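Local structure of hypothetical protein Atu1826 (Agrobacterium tumefaciens, 2I3D) at residues 37-42 / 112-117; 72-77 / 227-232; 78-83 / 231-236; 106-111 / 137-142; 206-211 / 218-223. The protein is of unknown function but is built as an alpha/beta hydrolase and probably cleaves its substrate by hydrolysis. One frame throughout, in Å; residues are numbered along the deposited sequence. Where two conformers were deposited one is given.

Contact 1. Residues 37-42 / 112-117; sequences GRYQPS and DWVQSL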
# COMPACT_ATOMS: atom_id res chain seq x y z
N GLY B 37 13.53 4.20 9.98
CA GLY B 37 12.78 5.38 9.49
C GLY B 37 13.29 5.93 8.18
O GLY B 37 14.30 5.43 7.63
N ARG B 38 12.53 6.91 7.66
CA ARG B 38 12.91 7.71 6.50
C ARG B 38 12.71 9.15 6.89
O ARG B 38 11.61 9.54 7.32
CB ARG B 38 12.04 7.37 5.27
CG ARG B 38 12.19 5.93 4.80
CD ARG B 38 13.61 5.64 4.30
NE ARG B 38 13.76 4.26 3.86
CZ ARG B 38 14.33 3.28 4.55
NH1 ARG B 38 14.84 3.50 5.75
NH2 ARG B 38 14.40 2.07 4.04
N TYR B 39 13.76 9.94 6.73
CA TYR B 39 13.88 11.26 7.31
C TYR B 39 14.33 12.28 6.29
O TYR B 39 15.33 12.07 5.61
CB TYR B 39 14.91 11.15 8.43
CG TYR B 39 15.51 12.43 8.94
CD1 TYR B 39 14.74 13.40 9.58
CD2 TYR B 39 16.91 12.63 8.87
CE1 TYR B 39 15.34 14.58 10.10
CE2 TYR B 39 17.50 13.77 9.40
CZ TYR B 39 16.72 14.74 10.00
OH TYR B 39 17.34 15.87 10.51
N GLN B 40 13.59 13.38 6.18
CA GLN B 40 13.98 14.51 5.31
C GLN B 40 13.95 15.81 6.09
O GLN B 40 12.86 16.36 6.35
CB GLN B 40 13.06 14.66 4.10
CG GLN B 40 12.99 13.46 3.18
CD GLN B 40 14.05 13.48 2.10
OE1 GLN B 40 14.29 12.46 1.42
NE2 GLN B 40 14.71 14.63 1.92
N PRO B 41 15.14 16.35 6.44
CA PRO B 41 15.10 17.60 7.19
C PRO B 41 14.72 18.79 6.30
O PRO B 41 15.01 18.81 5.10
CB PRO B 41 16.54 17.74 7.71
CG PRO B 41 17.38 17.05 6.68
CD PRO B 41 16.52 15.88 6.19
N SER B 42 14.09 19.78 6.91
CA SER B 42 13.78 21.00 6.19
C SER B 42 15.02 21.81 5.82
O SER B 42 16.00 21.89 6.60
CB SER B 42 12.86 21.90 7.01
OG SER B 42 12.54 23.07 6.25
N ASP B 112 10.88 12.54 19.70
CA ASP B 112 12.04 12.99 20.52
C ASP B 112 13.32 13.03 19.68
O ASP B 112 14.14 13.98 19.76
CB ASP B 112 12.28 12.05 21.71
CG ASP B 112 11.21 12.16 22.79
OD1 ASP B 112 10.40 13.13 22.82
OD2 ASP B 112 11.21 11.27 23.65
N TRP B 113 13.53 11.97 18.90
CA TRP B 113 14.71 11.87 18.04
C TRP B 113 14.80 13.02 17.05
O TRP B 113 15.86 13.70 16.97
CB TRP B 113 14.73 10.53 17.34
CG TRP B 113 15.88 10.33 16.44
CD1 TRP B 113 17.14 9.92 16.79
CD2 TRP B 113 15.89 10.51 15.02
NE1 TRP B 113 17.93 9.82 15.67
CE2 TRP B 113 17.19 10.19 14.57
CE3 TRP B 113 14.93 10.90 14.09
CZ2 TRP B 113 17.55 10.24 13.22
CZ3 TRP B 113 15.29 10.97 12.73
CH2 TRP B 113 16.59 10.64 12.32
N VAL B 114 13.71 13.30 16.31
CA VAL B 114 13.72 14.41 15.34
C VAL B 114 13.93 15.73 16.07
O VAL B 114 14.72 16.57 15.64
CB VAL B 114 12.43 14.48 14.44
CG1 VAL B 114 12.60 15.55 13.32
CG2 VAL B 114 12.15 13.17 13.82
N GLN B 115 13.27 15.89 17.21
CA GLN B 115 13.44 17.10 17.99
C GLN B 115 14.86 17.29 18.56
O GLN B 115 15.33 18.41 18.71
CB GLN B 115 12.40 17.16 19.09
CG GLN B 115 11.01 17.53 18.58
CD GLN B 115 9.96 17.48 19.68
OE1 GLN B 115 10.21 16.99 20.79
NE2 GLN B 115 8.78 18.02 19.38
N SER B 116 15.54 16.18 18.87
CA SER B 116 16.95 16.26 19.31
C SER B 116 17.84 16.82 18.18
O SER B 116 18.81 17.54 18.45
CB SER B 116 17.46 14.90 19.86
OG SER B 116 17.75 13.93 18.84
N LEU B 117 17.49 16.51 16.93
CA LEU B 117 18.24 17.00 15.76
C LEU B 117 17.81 18.41 15.34
O LEU B 117 18.56 19.12 14.65
CB LEU B 117 18.11 16.05 14.57
CG LEU B 117 18.52 14.58 14.73
CD1 LEU B 117 18.48 13.89 13.36
CD2 LEU B 117 19.89 14.42 15.36
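Tyr39, near the end of strand 37-40, reaches out to helix 112-117, and its aromatic meeting with Trp113 carries the contact. The pair is T-shaped: the indole points the CZ3-CH2 edge of its six-membered ring at one face of the tyrosine, with centroids 5.2 Å apart and planes at 72°. Trp113 CH2 comes within 4.0 Å of Tyr39 CG, so the edge lands toward the CB end of the phenol. Holding CG anti to the backbone N (chi1 163° in Tyr39, 179° in Trp113) carries each ring toward the other. Pro41 CD lies over the opposite face of the phenol, near its rim.

Aliphatic contacts complete the cluster. Leu117 CD1 sits 3.7 Å from Tyr39 OH and also lies over a face of the indole, so a slim methyl fills the angle between two large rings. Val114 CG1 meets Tyr39 CE1 obliquely at 4.3 Å; this branched residue otherwise packs on Ile49, Ile51 and Leu83 of the sheet.

No hydrogen bond crosses between the segments; within the helix, Trp113 O accepts both Leu117 N and Ser116 OG, the latter at 2.7 Å. Beyond the segments, Trp113 stacks with Phe28.

The helix is therefore held to this flank of the sheet by shape, dispersion and the attraction of an indole C-H edge for a pi face.

Contact 2. Residues 72-77 / 227-232; sequences FYLFQK and DYLDRR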
# COMPACT_ATOMS: atom_id res chain seq x y z
N PHE B 72 3.85 11.73 3.80
CA PHE B 72 5.23 12.16 3.99
C PHE B 72 5.64 13.21 2.92
O PHE B 72 6.16 14.30 3.25
CB PHE B 72 6.13 10.94 3.93
CG PHE B 72 7.59 11.23 4.10
CD1 PHE B 72 8.21 11.02 5.33
CD2 PHE B 72 8.36 11.65 3.00
CE1 PHE B 72 9.60 11.25 5.48
CE2 PHE B 72 9.74 11.88 3.13
CZ PHE B 72 10.37 11.68 4.38
N TYR B 73 5.41 12.88 1.65
CA TYR B 73 5.81 13.76 0.56
C TYR B 73 5.09 15.13 0.61
O TYR B 73 5.71 16.16 0.35
CB TYR B 73 5.54 13.07 -0.76
CG TYR B 73 6.11 13.77 -1.96
CD1 TYR B 73 7.49 13.85 -2.17
CD2 TYR B 73 5.26 14.34 -2.89
CE1 TYR B 73 8.01 14.50 -3.30
CE2 TYR B 73 5.76 15.00 -4.02
CZ TYR B 73 7.12 15.08 -4.20
OH TYR B 73 7.55 15.73 -5.34
N LEU B 74 3.80 15.15 0.99
CA LEU B 74 3.06 16.40 1.19
C LEU B 74 3.76 17.34 2.18
O LEU B 74 3.99 18.54 1.89
CB LEU B 74 1.65 16.08 1.69
CG LEU B 74 0.83 17.33 2.05
CD1 LEU B 74 0.81 18.35 0.87
CD2 LEU B 74 -0.62 16.84 2.38
N PHE B 75 4.06 16.82 3.36
CA PHE B 75 4.71 17.67 4.35
C PHE B 75 6.10 18.10 3.91
O PHE B 75 6.49 19.26 4.12
CB PHE B 75 4.71 16.99 5.71
CG PHE B 75 3.36 16.99 6.38
CD1 PHE B 75 2.94 18.11 7.15
CD2 PHE B 75 2.46 15.91 6.21
CE1 PHE B 75 1.66 18.12 7.77
CE2 PHE B 75 1.16 15.90 6.83
CZ PHE B 75 0.75 17.01 7.60
N GLN B 76 6.82 17.17 3.30
CA GLN B 76 8.16 17.43 2.75
C GLN B 76 8.11 18.64 1.83
O GLN B 76 8.86 19.61 1.97
CB GLN B 76 8.63 16.21 1.91
CG GLN B 76 10.04 16.42 1.29
CD GLN B 76 10.62 15.19 0.61
OE1 GLN B 76 10.09 14.08 0.67
NE2 GLN B 76 11.76 15.39 -0.05
N LYS B 77 7.21 18.56 0.86
CA LYS B 77 7.08 19.61 -0.14
C LYS B 77 6.68 20.96 0.46
O LYS B 77 6.95 21.98 -0.17
CB LYS B 77 6.05 19.26 -1.21
CG LYS B 77 6.38 18.13 -2.14
CD LYS B 77 5.20 18.00 -3.17
CE LYS B 77 3.86 17.65 -2.44
NZ LYS B 77 2.59 18.21 -3.03
N ASP B 227 -5.01 20.42 0.14
CA ASP B 227 -5.84 21.63 0.29
C ASP B 227 -5.97 21.99 1.75
O ASP B 227 -5.87 23.16 2.10
CB ASP B 227 -7.24 21.42 -0.30
CG ASP B 227 -7.24 21.23 -1.81
OD1 ASP B 227 -6.20 21.47 -2.47
OD2 ASP B 227 -8.29 20.85 -2.34
N TYR B 228 -6.13 20.99 2.61
CA TYR B 228 -6.31 21.28 4.03
C TYR B 228 -5.00 21.92 4.59
O TYR B 228 -5.01 22.91 5.32
CB TYR B 228 -6.64 20.00 4.82
CG TYR B 228 -6.83 20.31 6.28
CD1 TYR B 228 -7.98 21.03 6.70
CD2 TYR B 228 -5.85 19.96 7.22
CE1 TYR B 228 -8.17 21.33 8.04
CE2 TYR B 228 -5.99 20.27 8.56
CZ TYR B 228 -7.14 20.98 8.97
OH TYR B 228 -7.25 21.30 10.30
N LEU B 229 -3.87 21.33 4.28
CA LEU B 229 -2.61 21.83 4.84
C LEU B 229 -2.33 23.23 4.30
O LEU B 229 -1.91 24.13 5.04
CB LEU B 229 -1.48 20.85 4.50
CG LEU B 229 -0.10 21.27 5.02
CD1 LEU B 229 -0.15 21.35 6.53
CD2 LEU B 229 0.94 20.22 4.54
N ASP B 230 -2.60 23.44 3.01
CA ASP B 230 -2.41 24.75 2.40
C ASP B 230 -3.27 25.81 3.04
O ASP B 230 -2.78 26.92 3.36
CB ASP B 230 -2.63 24.66 0.88
CG ASP B 230 -1.42 24.06 0.17
OD1 ASP B 230 -0.32 23.98 0.80
OD2 ASP B 230 -1.56 23.65 -0.99
N ARG B 231 -4.54 25.47 3.28
CA ARG B 231 -5.40 26.42 3.99
C ARG B 231 -4.91 26.70 5.41
O ARG B 231 -4.84 27.86 5.84
CB ARG B 231 -6.86 25.98 3.93
CG ARG B 231 -7.42 26.17 2.52
CD ARG B 231 -8.86 25.65 2.38
NE ARG B 231 -9.86 26.52 3.03
CZ ARG B 231 -11.14 26.19 3.14
NH1 ARG B 231 -11.59 25.02 2.59
NH2 ARG B 231 -11.98 27.05 3.72
N ARG B 232 -4.51 25.64 6.12
CA ARG B 232 -4.02 25.83 7.51
C ARG B 232 -2.75 26.68 7.47
O ARG B 232 -2.60 27.55 8.33
CB ARG B 232 -3.76 24.46 8.17
CG ARG B 232 -5.04 23.72 8.60
CD ARG B 232 -5.63 24.30 9.89
NE ARG B 232 -4.65 24.42 11.00
CZ ARG B 232 -4.44 23.48 11.94
NH1 ARG B 232 -5.07 22.31 11.91
NH2 ARG B 232 -3.56 23.71 12.90
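Leu74 and Leu229 both carry CG anti to the backbone N (chi1 179° in Leu229), which carries their branches toward the neighbouring helix, whereas Phe75 turns CG beside its own N (chi1 -75°) and so swings its ring round to the same meeting point. The contact joins helices 66-77 and 218-233, which in this alpha/beta-hydrolase fold lie together on one face of the central sheet.

Leu229 is the shared residue. Its CD2 methyl sits over one face of the Phe75 ring, 4.2 Å from the centroid and 24° off the ring normal, a CH-pi contact displaced toward CD1 and CE1. The same methyl lies 3.8 Å from Leu74 CG, where the two leucines pass side by side, running oppositely. Its other branch, Leu229 CD1, touches Phe75 CE1 at 3.9 Å. A leucine suits the place because its fork lets one methyl cover the ring while the other reaches the rim, and a flat phenylalanine offers it a broad apolar floor.

All three residues are buried, and all three also pack on Met150 of strand 146-152, so the helices meet on top of the sheet and not at its border. Phe75 continues to Ala50, Ile52 and Ala127, and stands edge-to-face with Phe80.

Behind this apolar seam, Tyr228 and Arg232 pair within their own helix: Arg232 CG lies 3.4 Å above the tyrosine ring plane, and Arg232 NH1, with its guanidinium plane aimed at the oxygen, donates to Tyr228 OH at 2.9 Å.

Contact 3. Residues 78-83 / 231-236; sequences RGFTTL and RRLNGE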
# COMPACT_ATOMS: atom_id res chain seq x y z
N ARG B 78 6.01 20.96 1.62
CA ARG B 78 5.59 22.21 2.27
C ARG B 78 6.62 22.75 3.31
O ARG B 78 6.29 23.62 4.14
CB ARG B 78 4.19 22.09 2.87
CG ARG B 78 3.09 21.90 1.83
CD ARG B 78 3.14 22.94 0.72
NE ARG B 78 1.96 22.81 -0.14
CZ ARG B 78 1.89 22.11 -1.28
NH1 ARG B 78 2.96 21.48 -1.76
NH2 ARG B 78 0.73 22.06 -1.95
N GLY B 79 7.84 22.21 3.26
CA GLY B 79 8.96 22.71 4.09
C GLY B 79 9.08 22.15 5.49
O GLY B 79 9.86 22.66 6.30
N PHE B 80 8.33 21.09 5.80
CA PHE B 80 8.43 20.46 7.11
C PHE B 80 9.67 19.55 7.19
O PHE B 80 10.06 18.91 6.20
CB PHE B 80 7.21 19.56 7.39
CG PHE B 80 5.95 20.30 7.80
CD1 PHE B 80 5.27 21.08 6.87
CD2 PHE B 80 5.44 20.17 9.09
CE1 PHE B 80 4.09 21.76 7.24
CE2 PHE B 80 4.28 20.85 9.48
CZ PHE B 80 3.59 21.62 8.55
N THR B 81 10.28 19.48 8.36
CA THR B 81 11.21 18.39 8.66
C THR B 81 10.31 17.17 8.89
O THR B 81 9.42 17.21 9.74
CB THR B 81 12.02 18.70 9.93
OG1 THR B 81 12.98 19.72 9.59
CG2 THR B 81 12.73 17.44 10.48
N THR B 82 10.55 16.09 8.15
CA THR B 82 9.53 15.03 8.06
C THR B 82 10.12 13.68 8.35
O THR B 82 11.20 13.35 7.85
CB THR B 82 8.78 15.02 6.65
OG1 THR B 82 8.42 16.36 6.30
CG2 THR B 82 7.52 14.17 6.68
N LEU B 83 9.42 12.88 9.16
CA LEU B 83 9.86 11.51 9.47
C LEU B 83 8.68 10.56 9.33
O LEU B 83 7.63 10.84 9.90
CB LEU B 83 10.39 11.44 10.91
CG LEU B 83 10.79 10.05 11.41
CD1 LEU B 83 12.09 9.57 10.72
CD2 LEU B 83 10.94 10.08 12.90
N ARG B 231 -4.54 25.47 3.28
CA ARG B 231 -5.40 26.42 3.99
C ARG B 231 -4.91 26.70 5.41
O ARG B 231 -4.84 27.86 5.84
CB ARG B 231 -6.86 25.98 3.93
CG ARG B 231 -7.42 26.17 2.52
CD ARG B 231 -8.86 25.65 2.38
NE ARG B 231 -9.86 26.52 3.03
CZ ARG B 231 -11.14 26.19 3.14
NH1 ARG B 231 -11.59 25.02 2.59
NH2 ARG B 231 -11.98 27.05 3.72
N ARG B 232 -4.51 25.64 6.12
CA ARG B 232 -4.02 25.83 7.51
C ARG B 232 -2.75 26.68 7.47
O ARG B 232 -2.60 27.55 8.33
CB ARG B 232 -3.76 24.46 8.17
CG ARG B 232 -5.04 23.72 8.60
CD ARG B 232 -5.63 24.30 9.89
NE ARG B 232 -4.65 24.42 11.00
CZ ARG B 232 -4.44 23.48 11.94
NH1 ARG B 232 -5.07 22.31 11.91
NH2 ARG B 232 -3.56 23.71 12.90
N LEU B 233 -1.83 26.44 6.53
CA LEU B 233 -0.61 27.28 6.48
C LEU B 233 -0.92 28.74 6.14
O LEU B 233 -0.10 29.63 6.42
CB LEU B 233 0.36 26.70 5.47
CG LEU B 233 0.91 25.34 5.94
CD1 LEU B 233 1.73 24.70 4.82
CD2 LEU B 233 1.72 25.47 7.24
N ASN B 234 -2.09 28.97 5.56
CA ASN B 234 -2.61 30.33 5.23
C ASN B 234 -3.32 30.97 6.42
O ASN B 234 -3.85 32.08 6.32
CB ASN B 234 -3.52 30.29 3.99
CG ASN B 234 -3.81 31.70 3.45
OD1 ASN B 234 -2.89 32.54 3.36
ND2 ASN B 234 -5.07 31.98 3.11
N GLY B 235 -3.32 30.27 7.55
CA GLY B 235 -4.01 30.72 8.81
C GLY B 235 -5.54 30.52 8.79
O GLY B 235 -6.27 31.11 9.61
N GLU B 236 -6.04 29.67 7.90
CA GLU B 236 -7.47 29.31 7.92
C GLU B 236 -7.79 28.05 8.76
O GLU B 236 -6.89 27.32 9.20
CB GLU B 236 -7.93 29.00 6.48
CG GLU B 236 -7.77 30.20 5.51
CD GLU B 236 -8.00 29.79 4.08
OE1 GLU B 236 -9.06 29.18 3.80
OE2 GLU B 236 -7.14 30.08 3.24
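Leu233 projects from the last turn of helix 218-233 toward Arg78 and Phe80, and its two methyls divide the work, neither in a tight touch. The enclosed side belongs to the buried Phe80. Its CE1 is met obliquely by Leu233 CD2 at 4.4 Å, and the ring is packed among aromatics, standing edge-to-face with both Phe75 and Trp125. Leu233 thus laps over the border of an aromatic cluster, a place suited to a flexible aliphatic side chain.

The other side is the exposed border. Leu233 CD1 touches Arg78 CB at 4.1 Å, so it is the aliphatic root of the arginine that packs, and Leu233 as a whole remains largely exposed. Arg78 bends at chi2 (-51°), and NE forms a salt bridge with Asp230 and NH2 one with Glu226. One arginine therefore packs with its aliphatic base and pairs with its charged tip.

Farther out, polar groups tie the end of the second segment to itself. Glu236 OE1 forms a salt bridge with Arg231 NE, 2.9 Å away, while Glu236 OE2 takes Asn234 ND2 at 2.8 Å in a nearly straight bond (175°); both carboxylate oxygens are thereby engaged.

Both helices end at a glycine with positive phi, as C-prime residue. At Gly235, Glu236 N bonds back to Arg231 O at 3.0 Å and Gly235 N to Arg232 O; at Gly79, Phe80 N returns to Phe75 O and Gly79 N to Gln76 O. The contact thus brings together two Schellman motifs, the C-terminal ends of neighbouring helices in an alpha/beta-hydrolase fold.

Contact 4. Residues 106-111 / 137-142; sequences DAASAL and MQLLMR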
# COMPACT_ATOMS: atom_id res chain seq x y z
N ASP B 106 6.88 4.11 20.67
CA ASP B 106 7.70 4.26 19.47
C ASP B 106 7.55 5.65 18.84
O ASP B 106 8.54 6.29 18.49
CB ASP B 106 7.31 3.23 18.40
CG ASP B 106 7.63 1.79 18.82
OD1 ASP B 106 8.44 1.64 19.78
OD2 ASP B 106 7.06 0.84 18.20
N ALA B 107 6.30 6.10 18.68
CA ALA B 107 6.04 7.43 18.08
C ALA B 107 6.63 8.58 18.93
O ALA B 107 7.17 9.54 18.40
CB ALA B 107 4.50 7.61 17.88
N ALA B 108 6.50 8.48 20.25
CA ALA B 108 7.11 9.45 21.15
C ALA B 108 8.64 9.48 21.01
O ALA B 108 9.23 10.55 20.96
CB ALA B 108 6.70 9.15 22.59
N SER B 109 9.26 8.29 20.91
CA SER B 109 10.70 8.18 20.70
C SER B 109 11.11 8.77 19.38
O SER B 109 12.16 9.43 19.27
CB SER B 109 11.18 6.73 20.74
OG SER B 109 11.20 6.26 22.07
N ALA B 110 10.30 8.51 18.37
CA ALA B 110 10.54 9.08 17.04
C ALA B 110 10.51 10.60 17.04
O ALA B 110 11.43 11.25 16.53
CB ALA B 110 9.50 8.54 16.00
N LEU B 111 9.47 11.16 17.67
CA LEU B 111 9.35 12.62 17.80
C LEU B 111 10.51 13.22 18.61
O LEU B 111 11.09 14.23 18.21
CB LEU B 111 7.99 13.02 18.38
CG LEU B 111 7.74 14.54 18.40
CD1 LEU B 111 8.06 15.32 17.06
CD2 LEU B 111 6.30 14.79 18.83
N MSE B 137 -3.35 10.42 17.32
CA MSE B 137 -4.18 11.27 18.18
C MSE B 137 -3.79 11.11 19.66
O MSE B 137 -3.93 12.06 20.44
CB MSE B 137 -5.68 11.11 17.90
CG MSE B 137 -6.03 11.52 16.45
SE MSE B 137 -7.91 11.76 16.08
CE MSE B 137 -8.08 13.59 16.77
N GLN B 138 -3.29 9.92 20.03
CA GLN B 138 -2.79 9.73 21.38
C GLN B 138 -1.51 10.58 21.56
O GLN B 138 -1.29 11.20 22.61
CB GLN B 138 -2.49 8.26 21.64
CG GLN B 138 -3.75 7.40 21.74
CD GLN B 138 -3.40 5.94 21.99
OE1 GLN B 138 -2.93 5.58 23.09
NE2 GLN B 138 -3.56 5.11 20.95
N LEU B 139 -0.67 10.63 20.53
CA LEU B 139 0.56 11.42 20.66
C LEU B 139 0.20 12.92 20.77
O LEU B 139 0.76 13.65 21.60
CB LEU B 139 1.48 11.16 19.47
CG LEU B 139 2.84 11.87 19.51
CD1 LEU B 139 3.71 11.27 20.64
CD2 LEU B 139 3.52 11.73 18.14
N LEU B 140 -0.76 13.35 19.95
CA LEU B 140 -1.30 14.71 19.99
C LEU B 140 -1.73 15.09 21.41
O LEU B 140 -1.37 16.15 21.92
CB LEU B 140 -2.52 14.75 19.06
CG LEU B 140 -3.42 16.00 19.10
CD1 LEU B 140 -2.69 17.13 18.45
CD2 LEU B 140 -4.73 15.77 18.39
N MSE B 141 -2.48 14.20 22.03
CA MSE B 141 -2.98 14.45 23.39
C MSE B 141 -1.83 14.68 24.39
O MSE B 141 -1.96 15.52 25.29
CB MSE B 141 -3.89 13.28 23.81
CG MSE B 141 -4.84 13.57 24.95
SE MSE B 141 -6.13 15.00 24.51
CE MSE B 141 -6.51 15.33 26.40
N ARG B 142 -0.71 13.97 24.21
CA ARG B 142 0.44 14.03 25.13
C ARG B 142 1.44 15.15 24.88
O ARG B 142 2.26 15.48 25.76
CB ARG B 142 1.23 12.73 25.05
CG ARG B 142 0.44 11.52 25.39
CD ARG B 142 1.35 10.42 25.84
NE ARG B 142 0.65 9.58 26.81
CZ ARG B 142 1.11 8.41 27.22
NH1 ARG B 142 2.25 7.93 26.74
NH2 ARG B 142 0.41 7.71 28.10
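Ala107 and Ala108 meet Leu139 from a regular helical turn that is tied, among other bonds, by Ala110 N to Asp106 O at 2.8 Å. The arrangement is helix-helix packing in an alpha/beta hydrolase: segments 106-111 and 137-142 of helices 101-117 and 131-142 cross at -58°, with their axes 10.4 Å apart at closest approach.

Leu139 acts as a knob. Its CG lies anti to the backbone N (chi1 -177°), which drives the isobutyl group straight at the other helix, into a hole lined by Leu104, Ala107, Ala108 and Leu111, the i, i+3, i+4, i+7 spacing of a knobs-into-holes site. Alanines suit the middle of this hole because their short side chains let the leucine reach the main chain; the CA atoms of Ala108 and Leu139 are 6.9 Å apart.

The far wall is Leu111, whose side chain crosses that of Leu139 at a slant. No hydrogen bond spans the helices, and the side chains that meet are all apolar. Outside the pair, Asp106 forms a salt bridge with Arg88, while Ala110 faces Leu83 and Phe85 of the sheet.

Within the hole the two methyls of the knob part: Leu139 CD1 rests 3.9 Å from Ala108 CA, and Leu139 CD2 lies 4.2 Å from both Ala107 CB and Leu111 CD2.

Contact 5. Residues 206-211 / 218-223; sequences TLPGAN and VDELMG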
# COMPACT_ATOMS: atom_id res chain seq x y z
N THR B 206 -15.83 13.36 4.02
CA THR B 206 -16.19 11.99 3.69
C THR B 206 -16.08 11.86 2.17
O THR B 206 -16.74 12.63 1.42
CB THR B 206 -17.60 11.64 4.18
OG1 THR B 206 -17.67 11.83 5.61
CG2 THR B 206 -17.96 10.16 3.83
N LEU B 207 -15.23 10.94 1.71
CA LEU B 207 -15.02 10.79 0.26
C LEU B 207 -15.95 9.75 -0.32
O LEU B 207 -15.88 8.58 0.06
CB LEU B 207 -13.60 10.31 -0.06
CG LEU B 207 -12.44 11.27 0.11
CD1 LEU B 207 -11.21 10.73 -0.61
CD2 LEU B 207 -12.83 12.58 -0.48
N PRO B 208 -16.79 10.15 -1.29
CA PRO B 208 -17.66 9.16 -1.96
C PRO B 208 -16.89 8.05 -2.64
O PRO B 208 -15.92 8.30 -3.37
CB PRO B 208 -18.41 10.02 -3.02
CG PRO B 208 -18.40 11.42 -2.39
CD PRO B 208 -16.99 11.52 -1.80
N GLY B 209 -17.32 6.83 -2.39
CA GLY B 209 -16.76 5.71 -3.11
C GLY B 209 -15.48 5.16 -2.53
O GLY B 209 -15.00 4.14 -3.05
N ALA B 210 -14.93 5.80 -1.48
CA ALA B 210 -13.65 5.31 -0.92
C ALA B 210 -13.89 4.22 0.14
O ALA B 210 -14.75 4.37 1.00
CB ALA B 210 -12.86 6.46 -0.32
N ASN B 211 -13.12 3.12 0.06
CA ASN B 211 -13.15 2.12 1.11
C ASN B 211 -12.07 2.44 2.14
O ASN B 211 -11.53 3.55 2.12
CB ASN B 211 -13.08 0.68 0.55
CG ASN B 211 -11.80 0.38 -0.23
OD1 ASN B 211 -11.68 -0.73 -0.91
ND2 ASN B 211 -10.85 1.27 -0.14
N VAL B 218 -7.01 7.37 -4.08
CA VAL B 218 -5.85 7.98 -3.41
C VAL B 218 -5.58 9.40 -3.90
O VAL B 218 -5.25 10.29 -3.07
CB VAL B 218 -4.61 7.07 -3.47
CG1 VAL B 218 -3.36 7.78 -2.90
CG2 VAL B 218 -4.92 5.74 -2.78
N ASP B 219 -5.70 9.66 -5.21
CA ASP B 219 -5.49 11.05 -5.71
C ASP B 219 -6.48 12.00 -5.08
O ASP B 219 -6.12 13.12 -4.70
CB ASP B 219 -5.59 11.12 -7.24
CG ASP B 219 -4.40 10.46 -7.90
OD1 ASP B 219 -3.38 10.18 -7.18
OD2 ASP B 219 -4.49 10.21 -9.13
N GLU B 220 -7.72 11.55 -4.93
CA GLU B 220 -8.77 12.39 -4.36
C GLU B 220 -8.43 12.69 -2.88
O GLU B 220 -8.49 13.85 -2.41
CB GLU B 220 -10.15 11.74 -4.48
CG GLU B 220 -11.23 12.65 -3.91
CD GLU B 220 -12.67 12.21 -4.21
OE1 GLU B 220 -12.88 11.23 -4.99
OE2 GLU B 220 -13.60 12.90 -3.71
N LEU B 221 -8.10 11.61 -2.17
CA LEU B 221 -7.67 11.74 -0.75
C LEU B 221 -6.52 12.74 -0.62
O LEU B 221 -6.56 13.66 0.21
CB LEU B 221 -7.23 10.37 -0.22
CG LEU B 221 -6.53 10.37 1.14
CD1 LEU B 221 -7.47 10.83 2.26
CD2 LEU B 221 -5.92 8.95 1.40
N MSE B 222 -5.47 12.58 -1.43
CA MSE B 222 -4.27 13.38 -1.24
C MSE B 222 -4.53 14.86 -1.62
O MSE B 222 -3.95 15.76 -1.02
CB MSE B 222 -3.10 12.79 -2.02
CG MSE B 222 -2.61 11.45 -1.45
SE MSE B 222 -2.41 11.47 0.54
CE MSE B 222 -1.28 12.92 0.60
N GLY B 223 -5.39 15.09 -2.61
CA GLY B 223 -5.83 16.46 -2.94
C GLY B 223 -6.50 17.15 -1.78
O GLY B 223 -6.28 18.33 -1.52
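Leu207, on strand 202-207, sends its CB toward helix 218-223 and can be followed outward from there. The first torsion (chi1 -72°) places CG beside the backbone N and anti to the carbonyl carbon, and from CG the two methyls part. CD1 burrows against the helix backbone, 3.6 Å from Leu221 N and 4.0 Å from Leu221 CB; it also meets Glu220 CG at 3.8 Å. CD2 turns to the carboxylate, coming to 3.3 Å from Glu220 OE2, a close van der Waals approach.

Glu220 reaches back to meet it. With CG anti to its backbone N (chi1 -179°) and the chain extended beyond, its methylenes lie along the leucine while the charged end is carried outward toward Pro208. There OE2 comes to 4.1 Å from Pro208 CD, and OE1 has a long, weak ion pair with Lys217. A glutamate fits because its stem is apolar and its tip can stay near solvent.

Past Leu207 the chain reverses in a type II turn to Ala210. Gly209 takes the positive phi of its third position, and its N bonds to Asp177. In alpha/beta hydrolases the loop after the final strand commonly carries the catalytic histidine, and the same is probable here.

Strand 202-207 is an outermost strand of the sheet, and the start of helix 218-233 leans on it through Leu207. Phe214 packs on both Leu207 and Leu221; Leu221 also reaches Ile174 of strand 171-176 and Ile67 of helix 66-77.

How the contacts relate
Contacts 2 and 4 are buried, while contacts 1, 3 and 5 lie partly at the surface. Contacts 2 and 3 are close neighbours, sharing helix 218-233 and joined by the Arg78-Asp230 salt bridge; contact 5 fastens the beginning of that same helix. Contacts 1 and 4 use successive parts of helix 101-117. The two buried contacts are purely apolar leucine packing, into an aromatic face in one and an alanine-lined hole in the other. Toward the surface, an aromatic edge (Trp113, contact 1) and charged residues join in: Glu220 in contact 5, and in contact 3 Arg78, packing through its CB and bonding by its tip to the helix turns beside it. Contacts 1 and 5 stand 29 Å apart, toward opposite flanks of one sheet.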